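Local coordinates for fructose-bisphosphatase (Pyrococcus horikoshii, PDB 1VDW), which probably hydrolyses the 1-phosphate of fructose 1,6-bisphosphate with the help of magnesium, and probably acts on inositol monophosphates too, at residues H19-L24 with K44-V49; L61-V66 with Y79-D84; I112-Y117 with I202-V207. All coordinates share one frame; numbering follows the deposited sequence. Where two conformers were deposited one is given.

Interaction 1: H19-L24 with K44-V49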
loop_
_atom_site.group_PDB
_atom_site.type_symbol
_atom_site.label_atom_id
_atom_site.label_comp_id
_atom_site.label_asym_id
_atom_site.label_seq_id
_atom_site.Cartn_x
_atom_site.Cartn_y
_atom_site.Cartn_z
ATOM N N HIS A 19 6.952 -20.091 -7.949
ATOM C CA HIS A 19 6.724 -21.493 -7.636
ATOM C C HIS A 19 6.828 -21.851 -6.159
ATOM O O HIS A 19 6.037 -22.648 -5.656
ATOM C CB HIS A 19 7.689 -22.370 -8.441
ATOM C CG HIS A 19 7.509 -23.838 -8.206
ATOM N ND1 HIS A 19 7.973 -24.474 -7.074
ATOM C CD2 HIS A 19 6.894 -24.789 -8.947
ATOM C CE1 HIS A 19 7.652 -25.754 -7.129
ATOM N NE2 HIS A 19 6.996 -25.972 -8.254
ATOM N N ASN A 20 7.789 -21.255 -5.465
ATOM C CA ASN A 20 8.007 -21.562 -4.057
ATOM C C ASN A 20 7.422 -20.583 -3.052
ATOM O O ASN A 20 7.087 -20.970 -1.935
ATOM C CB ASN A 20 9.506 -21.698 -3.795
ATOM C CG ASN A 20 10.101 -22.923 -4.453
ATOM O OD1 ASN A 20 9.938 -24.042 -3.967
ATOM N ND2 ASN A 20 10.785 -22.720 -5.573
ATOM N N ILE A 21 7.302 -19.318 -3.442
ATOM C CA ILE A 21 6.785 -18.307 -2.533
ATOM C C ILE A 21 5.321 -17.923 -2.722
ATOM O O ILE A 21 4.562 -17.900 -1.756
ATOM C CB ILE A 21 7.638 -17.014 -2.601
ATOM C CG1 ILE A 21 9.097 -17.326 -2.250
ATOM C CG2 ILE A 21 7.073 -15.971 -1.648
ATOM C CD1 ILE A 21 9.299 -17.858 -0.846
ATOM N N MET A 22 4.906 -17.622 -3.947
ATOM C CA MET A 22 3.518 -17.210 -4.147
ATOM C C MET A 22 2.451 -18.191 -3.656
ATOM O O MET A 22 1.384 -17.765 -3.211
ATOM C CB MET A 22 3.263 -16.835 -5.608
ATOM C CG MET A 22 3.878 -15.492 -6.020
ATOM S SD MET A 22 3.433 -14.100 -4.924
ATOM C CE MET A 22 1.738 -13.844 -5.373
ATOM N N PRO A 23 2.708 -19.509 -3.731
ATOM C CA PRO A 23 1.658 -20.408 -3.242
ATOM C C PRO A 23 1.426 -20.206 -1.745
ATOM O O PRO A 23 0.417 -20.647 -1.193
ATOM C CB PRO A 23 2.218 -21.793 -3.554
ATOM C CG PRO A 23 3.031 -21.553 -4.787
ATOM C CD PRO A 23 3.754 -20.269 -4.440
ATOM N N LEU A 24 2.369 -19.533 -1.094
ATOM C CA LEU A 24 2.280 -19.271 0.335
ATOM C C LEU A 24 1.454 -18.027 0.657
ATOM O O LEU A 24 1.081 -17.810 1.809
ATOM C CB LEU A 24 3.683 -19.131 0.935
ATOM C CG LEU A 24 4.576 -20.376 0.903
ATOM C CD1 LEU A 24 5.938 -20.040 1.492
ATOM C CD2 LEU A 24 3.921 -21.506 1.688
ATOM N N LYS A 44 10.273 -15.902 9.666
ATOM C CA LYS A 44 9.143 -16.770 9.367
ATOM C C LYS A 44 9.393 -17.674 8.168
ATOM O O LYS A 44 10.344 -17.473 7.414
ATOM C CB LYS A 44 7.883 -15.929 9.151
ATOM C CG LYS A 44 7.439 -15.194 10.408
ATOM C CD LYS A 44 6.249 -14.293 10.147
ATOM C CE LYS A 44 5.819 -13.579 11.419
ATOM N NZ LYS A 44 5.360 -14.531 12.468
ATOM N N VAL A 45 8.535 -18.677 8.001
ATOM C CA VAL A 45 8.674 -19.625 6.903
ATOM C C VAL A 45 8.912 -18.960 5.551
ATOM O O VAL A 45 9.877 -19.281 4.866
ATOM C CB VAL A 45 7.435 -20.549 6.796
ATOM C CG1 VAL A 45 7.495 -21.362 5.508
ATOM C CG2 VAL A 45 7.378 -21.485 7.997
ATOM N N VAL A 46 8.055 -18.018 5.173
ATOM C CA VAL A 46 8.215 -17.365 3.879
ATOM C C VAL A 46 9.569 -16.661 3.715
ATOM O O VAL A 46 10.135 -16.657 2.622
ATOM C CB VAL A 46 7.065 -16.361 3.608
ATOM C CG1 VAL A 46 7.165 -15.168 4.542
ATOM C CG2 VAL A 46 7.097 -15.927 2.153
ATOM N N ASP A 47 10.089 -16.077 4.789
ATOM C CA ASP A 47 11.385 -15.398 4.723
ATOM C C ASP A 47 12.496 -16.397 4.417
ATOM O O ASP A 47 13.364 -16.147 3.581
ATOM C CB ASP A 47 11.716 -14.714 6.050
ATOM C CG ASP A 47 10.667 -13.719 6.472
ATOM O OD1 ASP A 47 10.314 -12.853 5.648
ATOM O OD2 ASP A 47 10.210 -13.801 7.630
ATOM N N LYS A 48 12.458 -17.530 5.112
ATOM C CA LYS A 48 13.465 -18.566 4.942
ATOM C C LYS A 48 13.400 -19.208 3.565
ATOM O O LYS A 48 14.436 -19.469 2.950
ATOM C CB LYS A 48 13.305 -19.637 6.024
ATOM C CG LYS A 48 14.360 -20.738 5.967
ATOM C CD LYS A 48 15.772 -20.175 6.074
ATOM C CE LYS A 48 15.994 -19.457 7.396
ATOM N NZ LYS A 48 17.403 -18.988 7.539
ATOM N N VAL A 49 12.193 -19.472 3.082
ATOM C CA VAL A 49 12.049 -20.072 1.767
ATOM C C VAL A 49 12.578 -19.103 0.717
ATOM O O VAL A 49 13.295 -19.501 -0.199
ATOM C CB VAL A 49 10.577 -20.419 1.452
ATOM C CG1 VAL A 49 10.458 -20.930 0.024
ATOM C CG2 VAL A 49 10.071 -21.475 2.432
#

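Interaction 2: L61-V66 with Y79-D84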
loop_
_atom_site.group_PDB
_atom_site.type_symbol
_atom_site.label_atom_id
_atom_site.label_comp_id
_atom_site.label_asym_id
_atom_site.label_seq_id
_atom_site.Cartn_x
_atom_site.Cartn_y
_atom_site.Cartn_z
ATOM N N LEU A 61 26.831 -19.429 -7.971
ATOM C CA LEU A 61 27.440 -18.763 -9.118
ATOM C C LEU A 61 28.861 -18.335 -8.785
ATOM O O LEU A 61 29.624 -17.943 -9.669
ATOM C CB LEU A 61 26.624 -17.538 -9.529
ATOM C CG LEU A 61 25.321 -17.815 -10.278
ATOM C CD1 LEU A 61 24.541 -16.521 -10.423
ATOM C CD2 LEU A 61 25.629 -18.416 -11.644
ATOM N N GLY A 62 29.202 -18.401 -7.503
ATOM C CA GLY A 62 30.536 -18.036 -7.062
ATOM C C GLY A 62 30.778 -16.556 -6.824
ATOM O O GLY A 62 31.926 -16.131 -6.720
ATOM N N VAL A 63 29.714 -15.767 -6.730
ATOM C CA VAL A 63 29.868 -14.334 -6.498
ATOM C C VAL A 63 29.735 -14.004 -5.014
ATOM O O VAL A 63 29.289 -14.840 -4.225
ATOM C CB VAL A 63 28.814 -13.516 -7.290
ATOM C CG1 VAL A 63 28.917 -13.837 -8.772
ATOM C CG2 VAL A 63 27.408 -13.821 -6.773
ATOM N N ASN A 64 30.138 -12.794 -4.634
ATOM C CA ASN A 64 30.023 -12.371 -3.243
ATOM C C ASN A 64 28.556 -12.032 -3.023
ATOM O O ASN A 64 27.888 -11.542 -3.933
ATOM C CB ASN A 64 30.884 -11.134 -2.967
ATOM C CG ASN A 64 32.336 -11.332 -3.357
ATOM O OD1 ASN A 64 32.929 -12.376 -3.082
ATOM N ND2 ASN A 64 32.918 -10.322 -3.993
ATOM N N VAL A 65 28.051 -12.294 -1.824
ATOM C CA VAL A 65 26.652 -12.021 -1.532
ATOM C C VAL A 65 26.464 -11.262 -0.234
ATOM O O VAL A 65 27.090 -11.569 0.781
ATOM C CB VAL A 65 25.839 -13.329 -1.441
ATOM C CG1 VAL A 65 24.360 -13.012 -1.282
ATOM C CG2 VAL A 65 26.075 -14.173 -2.679
ATOM N N VAL A 66 25.590 -10.264 -0.274
ATOM C CA VAL A 66 25.281 -9.469 0.901
ATOM C C VAL A 66 23.772 -9.501 1.097
ATOM O O VAL A 66 23.014 -9.085 0.221
ATOM C CB VAL A 66 25.734 -8.000 0.739
ATOM C CG1 VAL A 66 25.447 -7.224 2.019
ATOM C CG2 VAL A 66 27.219 -7.945 0.413
ATOM N N TYR A 79 32.475 -9.884 -8.477
ATOM C CA TYR A 79 31.075 -9.465 -8.499
ATOM C C TYR A 79 30.445 -9.634 -7.125
ATOM O O TYR A 79 30.701 -10.617 -6.432
ATOM C CB TYR A 79 30.288 -10.298 -9.511
ATOM C CG TYR A 79 30.554 -9.929 -10.948
ATOM C CD1 TYR A 79 29.907 -8.847 -11.541
ATOM C CD2 TYR A 79 31.461 -10.659 -11.718
ATOM C CE1 TYR A 79 30.156 -8.498 -12.867
ATOM C CE2 TYR A 79 31.718 -10.318 -13.041
ATOM C CZ TYR A 79 31.062 -9.239 -13.610
ATOM O OH TYR A 79 31.310 -8.902 -14.921
ATOM N N THR A 80 29.609 -8.674 -6.742
ATOM C CA THR A 80 28.922 -8.720 -5.457
ATOM C C THR A 80 27.445 -8.431 -5.677
ATOM O O THR A 80 27.085 -7.503 -6.395
ATOM C CB THR A 80 29.478 -7.673 -4.473
ATOM O OG1 THR A 80 30.885 -7.875 -4.306
ATOM C CG2 THR A 80 28.797 -7.801 -3.115
ATOM N N VAL A 81 26.594 -9.241 -5.063
ATOM C CA VAL A 81 25.161 -9.049 -5.185
ATOM C C VAL A 81 24.617 -8.632 -3.818
ATOM O O VAL A 81 24.911 -9.267 -2.803
ATOM C CB VAL A 81 24.470 -10.344 -5.690
ATOM C CG1 VAL A 81 25.089 -10.775 -7.012
ATOM C CG2 VAL A 81 24.589 -11.451 -4.656
ATOM N N VAL A 82 23.857 -7.538 -3.802
ATOM C CA VAL A 82 23.252 -6.994 -2.583
ATOM C C VAL A 82 21.763 -7.258 -2.754
ATOM O O VAL A 82 21.106 -6.647 -3.601
ATOM C CB VAL A 82 23.534 -5.483 -2.469
ATOM C CG1 VAL A 82 22.884 -4.913 -1.220
ATOM C CG2 VAL A 82 25.040 -5.249 -2.433
ATOM N N VAL A 83 21.231 -8.153 -1.930
ATOM C CA VAL A 83 19.849 -8.571 -2.090
ATOM C C VAL A 83 18.935 -8.610 -0.876
ATOM O O VAL A 83 19.373 -8.747 0.266
ATOM C CB VAL A 83 19.849 -9.988 -2.739
ATOM C CG1 VAL A 83 20.584 -10.965 -1.840
ATOM C CG2 VAL A 83 18.433 -10.463 -2.991
ATOM N N ASP A 84 17.644 -8.462 -1.160
ATOM C CA ASP A 84 16.591 -8.576 -0.165
ATOM C C ASP A 84 15.682 -9.620 -0.812
ATOM O O ASP A 84 14.928 -9.315 -1.736
ATOM C CB ASP A 84 15.824 -7.265 0.021
ATOM C CG ASP A 84 14.803 -7.352 1.145
ATOM O OD1 ASP A 84 14.576 -8.477 1.645
ATOM O OD2 ASP A 84 14.227 -6.310 1.532
#

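Interaction 3: I112-Y117 with I202-V207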
loop_
_atom_site.group_PDB
_atom_site.type_symbol
_atom_site.label_atom_id
_atom_site.label_comp_id
_atom_site.label_asym_id
_atom_site.label_seq_id
_atom_site.Cartn_x
_atom_site.Cartn_y
_atom_site.Cartn_z
ATOM N N ILE A 112 26.154 -2.513 -12.013
ATOM C CA ILE A 112 25.956 -2.758 -13.436
ATOM C C ILE A 112 24.552 -3.220 -13.797
ATOM O O ILE A 112 24.162 -3.164 -14.960
ATOM C CB ILE A 112 26.968 -3.797 -13.973
ATOM C CG1 ILE A 112 26.863 -5.096 -13.169
ATOM C CG2 ILE A 112 28.382 -3.230 -13.889
ATOM C CD1 ILE A 112 27.650 -6.249 -13.757
ATOM N N TYR A 113 23.789 -3.662 -12.803
ATOM C CA TYR A 113 22.435 -4.136 -13.052
ATOM C C TYR A 113 21.688 -4.313 -11.745
ATOM O O TYR A 113 22.269 -4.684 -10.730
ATOM C CB TYR A 113 22.481 -5.481 -13.782
ATOM C CG TYR A 113 21.130 -6.112 -14.026
ATOM C CD1 TYR A 113 20.247 -5.572 -14.955
ATOM C CD2 TYR A 113 20.744 -7.255 -13.336
ATOM C CE1 TYR A 113 19.006 -6.162 -15.192
ATOM C CE2 TYR A 113 19.512 -7.851 -13.562
ATOM C CZ TYR A 113 18.649 -7.302 -14.491
ATOM O OH TYR A 113 17.433 -7.902 -14.717
ATOM N N ALA A 114 20.391 -4.044 -11.783
ATOM C CA ALA A 114 19.549 -4.223 -10.618
ATOM C C ALA A 114 18.136 -4.499 -11.086
ATOM O O ALA A 114 17.723 -4.050 -12.161
ATOM C CB ALA A 114 19.566 -2.975 -9.745
ATOM N N PHE A 115 17.400 -5.272 -10.300
ATOM C CA PHE A 115 16.015 -5.535 -10.641
ATOM C C PHE A 115 15.196 -5.650 -9.376
ATOM O O PHE A 115 15.705 -5.968 -8.297
ATOM C CB PHE A 115 15.860 -6.806 -11.509
ATOM C CG PHE A 115 15.910 -8.107 -10.746
ATOM C CD1 PHE A 115 14.771 -8.613 -10.120
ATOM C CD2 PHE A 115 17.082 -8.852 -10.698
ATOM C CE1 PHE A 115 14.803 -9.846 -9.463
ATOM C CE2 PHE A 115 17.120 -10.084 -10.044
ATOM C CZ PHE A 115 15.979 -10.580 -9.428
ATOM N N ILE A 116 13.923 -5.321 -9.525
ATOM C CA ILE A 116 12.954 -5.430 -8.452
ATOM C C ILE A 116 11.761 -6.120 -9.093
ATOM O O ILE A 116 11.249 -5.670 -10.121
ATOM C CB ILE A 116 12.523 -4.045 -7.909
ATOM C CG1 ILE A 116 13.678 -3.426 -7.117
ATOM C CG2 ILE A 116 11.279 -4.184 -7.014
ATOM C CD1 ILE A 116 13.459 -1.969 -6.737
ATOM N N TYR A 117 11.338 -7.225 -8.486
ATOM C CA TYR A 117 10.203 -8.008 -8.965
ATOM C C TYR A 117 9.003 -7.763 -8.054
ATOM O O TYR A 117 9.062 -8.054 -6.859
ATOM C CB TYR A 117 10.567 -9.503 -8.978
ATOM C CG TYR A 117 9.429 -10.434 -9.350
ATOM C CD1 TYR A 117 8.588 -10.143 -10.422
ATOM C CD2 TYR A 117 9.201 -11.614 -8.637
ATOM C CE1 TYR A 117 7.547 -10.999 -10.779
ATOM C CE2 TYR A 117 8.158 -12.480 -8.987
ATOM C CZ TYR A 117 7.338 -12.162 -10.058
ATOM O OH TYR A 117 6.303 -13.002 -10.405
ATOM N N ILE A 202 17.679 -1.069 0.181
ATOM C CA ILE A 202 17.611 -0.028 -0.830
ATOM C C ILE A 202 18.504 -0.097 -2.055
ATOM O O ILE A 202 18.314 0.675 -2.988
ATOM C CB ILE A 202 17.872 1.349 -0.183
ATOM C CG1 ILE A 202 19.303 1.400 0.363
ATOM C CG2 ILE A 202 16.879 1.592 0.947
ATOM C CD1 ILE A 202 19.740 2.775 0.824
ATOM N N ALA A 203 19.469 -1.007 -2.069
ATOM C CA ALA A 203 20.402 -1.071 -3.184
ATOM C C ALA A 203 19.781 -1.053 -4.576
ATOM O O ALA A 203 20.084 -0.179 -5.384
ATOM C CB ALA A 203 21.311 -2.285 -3.028
ATOM N N ALA A 204 18.907 -2.009 -4.863
ATOM C CA ALA A 204 18.296 -2.064 -6.184
ATOM C C ALA A 204 17.425 -0.845 -6.469
ATOM O O ALA A 204 17.460 -0.287 -7.563
ATOM C CB ALA A 204 17.475 -3.342 -6.330
ATOM N N GLY A 205 16.639 -0.438 -5.480
ATOM C CA GLY A 205 15.769 0.710 -5.654
ATOM C C GLY A 205 16.543 1.970 -5.972
ATOM O O GLY A 205 16.107 2.783 -6.781
ATOM N N VAL A 206 17.698 2.135 -5.335
ATOM C CA VAL A 206 18.518 3.315 -5.578
ATOM C C VAL A 206 19.089 3.288 -6.995
ATOM O O VAL A 206 19.072 4.298 -7.698
ATOM C CB VAL A 206 19.665 3.413 -4.549
ATOM C CG1 VAL A 206 20.661 4.489 -4.968
ATOM C CG2 VAL A 206 19.096 3.747 -3.179
ATOM N N VAL A 207 19.588 2.130 -7.419
ATOM C CA VAL A 207 20.138 2.015 -8.766
ATOM C C VAL A 207 19.060 2.294 -9.811
ATOM O O VAL A 207 19.270 3.054 -10.755
ATOM C CB VAL A 207 20.718 0.604 -9.023
ATOM C CG1 VAL A 207 21.073 0.439 -10.499
ATOM C CG2 VAL A 207 21.960 0.387 -8.173
#

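Interaction 1: H19-L24 with K44-V49
I21 reaches across to helix 45-60 and branches at CB into two arms that find different valines. The shorter arm, CG2 of I21, lies anti to the backbone N and meets CG2 of V46 at 3.8 Å, the two side chains crossing at about a right angle. The longer arm starts at CG1, beside the backbone N (chi1 -58°), and turns again at chi2 (-62°), so that CD1 runs up to V49. There I21 CD1 presses on V49 CG1 at 3.4 Å, a close approach for two carbons, and sits 3.7 Å from V49 CB; the two side chains run antiparallel alongside each other. I21 CD1 also lies 3.8 Å from V46 O, so it spans nearly one turn, from V46 to V49.

This joins the C-terminal end of helix 3-20, and the 3-10 turn after it, to the first turn of helix 45-60; in the inositol monophosphatase fold these two helices pack together on one face of the large mixed sheet. F92 of helix 89-93 also touches both I21 and V46, while V46 rests on the side chain of L86, a residue of the predicted magnesium site (a leucine can contribute only its backbone).

L24, three residues after I21, brings CD1 to 4.2 Å from V46 CA. N20 adds CB, 4.0 Å from V49 CG1, and its ND2 is bonded to D16 O. K44 is the N-cap of helix 45-60, and K44 N donates to D47 OD2 at 2.9 Å through the anti lone pair, with D47 OD1 bonded to S89.

Interaction 2: L61-V66 with Y79-D84
Strands 64-66 and 79-84 run parallel, their axes 4.6 Å apart and inclined by 20°. N64 and V66 supply the bonding atoms of the first strand: N64 N donates to Y79 O and N64 O accepts from V81 N, then V66 N reaches V81 O at 2.8 Å and V66 O takes V83 N at 2.9 Å, nearly along its C=O axis. Before them, G62 closes helix 45-60 in a Schellman motif.

Side chains alternate between the faces. On one, V65 and V81 are neighbours with the same heading, CG2 to CG2 at 3.7 Å, and F58 of helix 45-60 covers both. Just before the strand, V63 CG2 meets V81 CG1 at 3.8 Å. N64, V66, T80 and V82 share the other face, where V66 CG2 touches T80 CG2 at 3.9 Å. The N64 amide, with CG beside the backbone N, sends ND2 to T80 OG1 at 3.2 Å, with the hydroxyl oxygen in the amide plane and the bond fairly straight (166°). Its ND2 also bonds S77 O, and OD1 takes the N-H of Q75. An alanine here would lose all three amide bonds and would probably loosen the hold on the loop of Q75 and S77.

The first strand leads on to E68 and the second ends in D84, both predicted magnesium ligands. Backbone bonds join the strands, the valines make the face that helix 45-60 covers, and the buried amide, satisfied at both ends, ties the strand start to the loop.

Interaction 3: I112-Y117 with I202-V207
A204 forms the centre of this contact, its CB set against the backbone and side chains of strand 112-117. A204 CB lies 3.7 Å from F115 O and 3.9 Å from I116 CG1, and comes within 4.0 Å of A114 CB. The two small residues let the main chains close in, A114 CA and A204 CA being 5.1 Å apart. V207, three residues on, also meets A114: V207 CG1, anti to the backbone N, is 3.8 Å from A114 CB. I116 holds CG1 beside the backbone N and then extends (chi2 170°), which carries CD1 over the helix backbone to G205 CA at 3.7 Å, where no side chain stands between them. Everything that touches is apolar or a backbone atom.

Helix and strand cross steeply, at 109°, with their axes only 7.3 Å apart. The strand is held in its sheet by backbone bonds from A114 and I116 to G127 and Y125 on one side and from F115 to V103 on the other, and a classic beta bulge opens the segment, I112 and Y113 both facing I105. Beyond I116 stand A176 and L177 of helix 175-184, and P129 covers V207. F115 and Y113 point the other way, onto helix 3-20.

Helix 199-211 thus packs on the face of the large sheet turned from helix 3-20, as part of the middle helical layer of the alpha-beta-alpha-beta-alpha sandwich that marks the inositol monophosphatase family, and its first turn carries D201, a predicted magnesium ligand.

Only interactions 2 and 3 touch directly, through Y79 on I112 and V82 on A203, and both belong to the large mixed sheet: interaction 2 pairs two of its strands, interaction 3 lays a helix on it. Interaction 3 lies nearest the chain centre and is wholly buried, whereas interaction 1 is partly buried and farthest out, joining the end of helix 3-20 and its following 3-10 turn to helix 45-60 over the other face. Helix 45-60 then runs into the first strand of interaction 2. Chemistry follows place: backbone and amide bonds hold the strand pair, apolar fit the others, with branched side chains at the periphery, and in the core alanine and glycine beside I116 and V207.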